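Local coordinates for protein xyloglucan-specific endo-beta-1,4-glucanase BoGH5A (Bacteroides ovatus, PDB 3ZMR) that cleaves the beta-1,4-glucan backbone of xyloglucan internally, with retention of configuration, to release xyloglucan oligosaccharides, at residues S24-I38 with T50-V62. Sequence-based numbering, arbitrary orientation.
Sequences SRQTIQIDGPAEWHI and TIGEGKQYVNITV
Gly52 CA sits over one face of the Trp36 indole, 3.4 Å from the centroid of the six-membered ring, in a CH-pi contact. Glu53 N lies over the rim of the same face. Ile30 CG2, from the indole's own segment, sits over the opposite face. Gln56 CB meets the ring edge at CZ2, and at that edge Trp36 NE1 donates to Gly54 O (2.9 Å). Gly54 O also accepts from Gly32 N, which comes from above the carbonyl plane. The indole is swung between its own backbone N and carbonyl carbon (chi1 47°), which lays it over Gly52 and the loop at Glu53 and Gly54.

On the face of the 24-31/55-62 pair opposite Ile30 and Val58, the Gln29 amide lies almost parallel to the Tyr57 ring, 7° between planes, with NE2 over a face. Ile28 O lies at the ring edge, near its plane. A water links Gln29 NE2 to Lys55 O. Farther along, Thr27 OG1 donates to Asn59 OD1 (2.7 Å) from above the amide plane.

Strands 24-31 and 55-62 pair antiparallel. A second ladder, shifted by two residues, joins 36-38 to 51-52. Val58 bridges the two, touching Ile30, Trp36 and Ile38. This is the two-sheet BACON domain: strand 45-47 flanks 55-62, and Val75 and Val77 of strand 71-78 pack against Ile30, Ile38 and Ile60.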
loop_
_atom_site.group_PDB
_atom_site.type_symbol
_atom_site.label_atom_id
_atom_site.label_comp_id
_atom_site.label_asym_id
_atom_site.label_seq_id
_atom_site.Cartn_x
_atom_site.Cartn_y
_atom_site.Cartn_z
ATOM N N SER A 24 2.466 -22.108 -5.434
ATOM C CA SER A 24 1.813 -22.760 -6.560
ATOM C C SER A 24 1.650 -24.258 -6.330
ATOM O O SER A 24 2.174 -24.810 -5.359
ATOM C CB SER A 24 2.567 -22.527 -7.862
ATOM O OG SER A 24 3.783 -23.236 -7.877
ATOM N N ARG A 25 0.929 -24.901 -7.242
ATOM C CA ARG A 25 0.621 -26.315 -7.118
ATOM C C ARG A 25 0.791 -27.030 -8.454
ATOM O O ARG A 25 0.636 -26.428 -9.520
ATOM C CB ARG A 25 -0.807 -26.533 -6.585
ATOM C CG ARG A 25 -1.921 -26.424 -7.624
ATOM C CD ARG A 25 -2.727 -25.147 -7.592
ATOM N NE ARG A 25 -3.830 -25.270 -8.554
ATOM C CZ ARG A 25 -3.945 -24.659 -9.739
ATOM N NH1 ARG A 25 -3.030 -23.792 -10.167
ATOM N NH2 ARG A 25 -5.011 -24.918 -10.517
ATOM N N GLN A 26 1.072 -28.327 -8.378
ATOM C CA GLN A 26 1.154 -29.214 -9.521
ATOM C C GLN A 26 0.442 -30.510 -9.167
ATOM O O GLN A 26 0.703 -31.122 -8.121
ATOM C CB GLN A 26 2.596 -29.521 -9.939
ATOM C CG GLN A 26 3.331 -28.280 -10.450
ATOM C CD GLN A 26 4.796 -28.524 -10.715
ATOM O OE1 GLN A 26 5.218 -29.647 -10.974
ATOM N NE2 GLN A 26 5.580 -27.467 -10.654
ATOM N N THR A 27 -0.437 -30.930 -10.076
ATOM C CA THR A 27 -1.125 -32.212 -9.937
ATOM C C THR A 27 -0.245 -33.318 -10.545
ATOM O O THR A 27 0.213 -33.235 -11.714
ATOM C CB THR A 27 -2.492 -32.199 -10.630
ATOM O OG1 THR A 27 -3.303 -31.180 -10.065
ATOM C CG2 THR A 27 -3.212 -33.530 -10.488
ATOM N N ILE A 28 0.010 -34.344 -9.744
ATOM C CA ILE A 28 0.696 -35.544 -10.194
ATOM C C ILE A 28 -0.261 -36.736 -10.082
ATOM O O ILE A 28 -1.360 -36.617 -9.537
ATOM C CB ILE A 28 2.022 -35.783 -9.427
ATOM C CG1 ILE A 28 1.780 -36.223 -7.967
ATOM C CG2 ILE A 28 2.888 -34.528 -9.545
ATOM C CD1 ILE A 28 3.057 -36.627 -7.247
ATOM N N GLN A 29 0.168 -37.880 -10.605
ATOM C CA GLN A 29 -0.619 -39.104 -10.508
ATOM C C GLN A 29 0.186 -40.205 -9.837
ATOM O O GLN A 29 1.318 -40.482 -10.208
ATOM C CB GLN A 29 -1.146 -39.543 -11.883
ATOM C CG GLN A 29 -2.208 -40.638 -11.833
ATOM C CD GLN A 29 -2.779 -40.967 -13.197
ATOM O OE1 GLN A 29 -2.039 -41.255 -14.143
ATOM N NE2 GLN A 29 -4.093 -40.946 -13.311
ATOM N N ILE A 30 -0.442 -40.833 -8.858
ATOM C CA ILE A 30 0.081 -42.005 -8.157
ATOM C C ILE A 30 -0.711 -43.237 -8.637
ATOM O O ILE A 30 -1.924 -43.261 -8.557
ATOM C CB ILE A 30 -0.098 -41.872 -6.626
ATOM C CG1 ILE A 30 0.505 -40.560 -6.100
ATOM C CG2 ILE A 30 0.465 -43.100 -5.908
ATOM C CD1 ILE A 30 1.929 -40.269 -6.549
ATOM N N ASP A 31 -0.023 -44.246 -9.163
ATOM C CA ASP A 31 -0.665 -45.489 -9.608
ATOM C C ASP A 31 -0.312 -46.585 -8.610
ATOM O O ASP A 31 0.640 -47.341 -8.796
ATOM C CB ASP A 31 -0.190 -45.837 -11.020
ATOM C CG ASP A 31 -1.014 -46.934 -11.684
ATOM O OD1 ASP A 31 -1.925 -47.496 -11.055
ATOM O OD2 ASP A 31 -0.741 -47.240 -12.862
ATOM N N GLY A 32 -1.102 -46.674 -7.550
ATOM C CA GLY A 32 -0.762 -47.547 -6.427
ATOM C C GLY A 32 -1.755 -48.640 -6.065
ATOM O O GLY A 32 -2.802 -48.785 -6.683
ATOM N N PRO A 33 -1.429 -49.421 -5.031
ATOM C CA PRO A 33 -2.280 -50.541 -4.597
ATOM C C PRO A 33 -3.440 -50.093 -3.728
ATOM O O PRO A 33 -3.759 -48.899 -3.696
ATOM C CB PRO A 33 -1.301 -51.428 -3.826
ATOM C CG PRO A 33 -0.304 -50.468 -3.270
ATOM C CD PRO A 33 -0.163 -49.365 -4.278
ATOM N N ALA A 34 -4.054 -51.052 -3.036
ATOM C CA ALA A 34 -5.236 -50.808 -2.199
ATOM C C ALA A 34 -5.003 -49.736 -1.147
ATOM O O ALA A 34 -5.944 -49.006 -0.763
ATOM C CB ALA A 34 -5.693 -52.102 -1.532
ATOM N N GLU A 35 -3.754 -49.653 -0.685
ATOM C CA GLU A 35 -3.356 -48.655 0.298
ATOM C C GLU A 35 -1.925 -48.166 0.058
ATOM O O GLU A 35 -0.993 -48.956 -0.108
ATOM C CB GLU A 35 -3.466 -49.235 1.708
ATOM C CG GLU A 35 -3.214 -48.239 2.826
ATOM C CD GLU A 35 -3.386 -48.883 4.184
ATOM O OE1 GLU A 35 -3.717 -50.090 4.238
ATOM O OE2 GLU A 35 -3.173 -48.187 5.193
ATOM N N TRP A 36 -1.759 -46.854 0.035
ATOM C CA TRP A 36 -0.435 -46.246 0.014
ATOM C C TRP A 36 -0.442 -44.965 0.821
ATOM O O TRP A 36 -1.494 -44.477 1.253
ATOM C CB TRP A 36 0.064 -46.032 -1.416
ATOM C CG TRP A 36 -0.958 -45.383 -2.363
ATOM C CD1 TRP A 36 -1.720 -46.039 -3.295
ATOM C CD2 TRP A 36 -1.313 -43.994 -2.485
ATOM N NE1 TRP A 36 -2.509 -45.175 -3.976
ATOM C CE2 TRP A 36 -2.287 -43.911 -3.517
ATOM C CE3 TRP A 36 -0.906 -42.815 -1.841
ATOM C CZ2 TRP A 36 -2.864 -42.702 -3.907
ATOM C CZ3 TRP A 36 -1.504 -41.612 -2.219
ATOM C CH2 TRP A 36 -2.466 -41.568 -3.251
ATOM N N HIS A 37 0.749 -44.434 1.045
ATOM C CA HIS A 37 0.956 -43.298 1.929
ATOM C C HIS A 37 1.937 -42.298 1.317
ATOM O O HIS A 37 2.813 -42.663 0.545
ATOM C CB HIS A 37 1.516 -43.762 3.264
ATOM C CG HIS A 37 0.630 -44.723 3.996
ATOM N ND1 HIS A 37 -0.259 -44.317 4.964
ATOM C CD2 HIS A 37 0.513 -46.075 3.919
ATOM C CE1 HIS A 37 -0.885 -45.378 5.453
ATOM N NE2 HIS A 37 -0.435 -46.453 4.834
ATOM N N ILE A 38 1.736 -41.033 1.653
ATOM C CA ILE A 38 2.637 -39.941 1.267
ATOM C C ILE A 38 3.020 -39.042 2.454
ATOM O O ILE A 38 2.188 -38.646 3.238
ATOM C CB ILE A 38 1.986 -39.057 0.185
ATOM C CG1 ILE A 38 1.742 -39.885 -1.078
ATOM C CG2 ILE A 38 2.893 -37.854 -0.146
ATOM C CD1 ILE A 38 1.040 -39.108 -2.188
ATOM N N THR A 50 -2.381 -37.804 2.438
ATOM C CA THR A 50 -1.468 -38.537 3.338
ATOM C C THR A 50 -1.617 -40.043 3.126
ATOM O O THR A 50 -0.658 -40.798 3.222
ATOM C CB THR A 50 -1.734 -38.230 4.824
ATOM O OG1 THR A 50 -3.076 -38.593 5.178
ATOM C CG2 THR A 50 -1.525 -36.782 5.123
ATOM N N ILE A 51 -2.850 -40.475 2.932
ATOM C CA ILE A 51 -3.168 -41.867 2.662
ATOM C C ILE A 51 -4.028 -41.911 1.394
ATOM O O ILE A 51 -4.833 -40.996 1.121
ATOM C CB ILE A 51 -3.862 -42.542 3.855
ATOM C CG1 ILE A 51 -4.052 -44.053 3.602
ATOM C CG2 ILE A 51 -5.183 -41.871 4.156
ATOM C CD1 ILE A 51 -4.311 -44.841 4.873
ATOM N N GLY A 52 -3.810 -42.946 0.600
ATOM C CA GLY A 52 -4.455 -43.101 -0.692
ATOM C C GLY A 52 -4.720 -44.541 -1.079
ATOM O O GLY A 52 -4.252 -45.476 -0.425
ATOM N N GLU A 53 -5.508 -44.679 -2.140
ATOM C CA GLU A 53 -5.892 -45.947 -2.743
ATOM C C GLU A 53 -5.892 -45.795 -4.256
ATOM O O GLU A 53 -6.360 -44.783 -4.811
ATOM C CB GLU A 53 -7.309 -46.386 -2.337
ATOM C CG GLU A 53 -7.747 -46.009 -0.947
ATOM C CD GLU A 53 -9.234 -46.183 -0.790
ATOM O OE1 GLU A 53 -9.767 -47.204 -1.276
ATOM O OE2 GLU A 53 -9.858 -45.291 -0.192
ATOM N N GLY A 54 -5.413 -46.827 -4.917
ATOM C CA GLY A 54 -5.515 -46.932 -6.360
ATOM C C GLY A 54 -4.778 -45.829 -7.082
ATOM O O GLY A 54 -3.717 -45.381 -6.650
ATOM N N LYS A 55 -5.392 -45.415 -8.183
ATOM C CA LYS A 55 -4.793 -44.509 -9.140
ATOM C C LYS A 55 -5.428 -43.128 -8.949
ATOM O O LYS A 55 -6.577 -42.888 -9.330
ATOM C CB LYS A 55 -4.997 -45.031 -10.554
ATOM C CG LYS A 55 -4.215 -44.318 -11.628
ATOM C CD LYS A 55 -4.371 -45.072 -12.950
ATOM C CE LYS A 55 -3.530 -44.456 -14.045
ATOM N NZ LYS A 55 -3.580 -45.326 -15.250
ATOM N N GLN A 56 -4.652 -42.239 -8.337
ATOM C CA GLN A 56 -5.137 -40.969 -7.773
ATOM C C GLN A 56 -4.389 -39.758 -8.266
ATOM O O GLN A 56 -3.157 -39.763 -8.329
ATOM C CB GLN A 56 -4.957 -41.023 -6.252
ATOM C CG GLN A 56 -5.476 -39.833 -5.462
ATOM C CD GLN A 56 -6.981 -39.718 -5.564
ATOM O OE1 GLN A 56 -7.692 -40.693 -5.354
ATOM N NE2 GLN A 56 -7.465 -38.534 -5.890
ATOM N N TYR A 57 -5.135 -38.688 -8.560
ATOM C CA TYR A 57 -4.524 -37.372 -8.755
ATOM C C TYR A 57 -4.237 -36.715 -7.414
ATOM O O TYR A 57 -5.160 -36.487 -6.596
ATOM C CB TYR A 57 -5.376 -36.461 -9.632
ATOM C CG TYR A 57 -5.340 -36.835 -11.094
ATOM C CD1 TYR A 57 -4.125 -36.909 -11.804
ATOM C CD2 TYR A 57 -6.516 -37.092 -11.782
ATOM C CE1 TYR A 57 -4.114 -37.229 -13.138
ATOM C CE2 TYR A 57 -6.494 -37.401 -13.125
ATOM C CZ TYR A 57 -5.274 -37.492 -13.790
ATOM O OH TYR A 57 -5.240 -37.813 -15.145
ATOM N N VAL A 58 -2.951 -36.421 -7.186
ATOM C CA VAL A 58 -2.466 -35.867 -5.936
ATOM C C VAL A 58 -1.784 -34.534 -6.242
ATOM O O VAL A 58 -1.023 -34.423 -7.206
ATOM C CB VAL A 58 -1.437 -36.809 -5.250
ATOM C CG1 VAL A 58 -0.814 -36.188 -3.990
ATOM C CG2 VAL A 58 -2.122 -38.127 -4.895
ATOM N N ASN A 59 -2.083 -33.527 -5.428
ATOM C CA ASN A 59 -1.452 -32.225 -5.574
ATOM C C ASN A 59 -0.236 -32.062 -4.698
ATOM O O ASN A 59 -0.235 -32.440 -3.528
ATOM C CB ASN A 59 -2.434 -31.097 -5.319
ATOM C CG ASN A 59 -3.214 -30.711 -6.548
ATOM O OD1 ASN A 59 -3.553 -31.533 -7.400
ATOM N ND2 ASN A 59 -3.519 -29.442 -6.631
ATOM N N ILE A 60 0.821 -31.548 -5.305
ATOM C CA ILE A 60 2.000 -31.111 -4.559
ATOM C C ILE A 60 2.004 -29.578 -4.608
ATOM O O ILE A 60 1.992 -28.991 -5.696
ATOM C CB ILE A 60 3.311 -31.692 -5.144
ATOM C CG1 ILE A 60 3.252 -33.235 -5.174
ATOM C CG2 ILE A 60 4.511 -31.208 -4.335
ATOM C CD1 ILE A 60 3.015 -33.921 -3.831
ATOM N N THR A 61 1.977 -28.963 -3.426
ATOM C CA THR A 61 1.830 -27.520 -3.273
ATOM C C THR A 61 3.009 -26.960 -2.483
ATOM O O THR A 61 3.410 -27.504 -1.445
ATOM C CB THR A 61 0.498 -27.166 -2.569
ATOM O OG1 THR A 61 -0.579 -27.829 -3.245
ATOM C CG2 THR A 61 0.240 -25.641 -2.575
ATOM N N VAL A 62 3.573 -25.873 -2.987
ATOM C CA VAL A 62 4.641 -25.184 -2.296
ATOM C C VAL A 62 4.175 -23.819 -1.830
ATOM O O VAL A 62 3.425 -23.115 -2.531
ATOM C CB VAL A 62 5.927 -25.046 -3.159
ATOM C CG1 VAL A 62 6.473 -26.429 -3.543
ATOM C CG2 VAL A 62 5.703 -24.163 -4.395
HETATM O O HOH W 1 -5.872 -40.495 -11.215
HETATM O O HOH W 2 -0.135 -41.950 6.216
#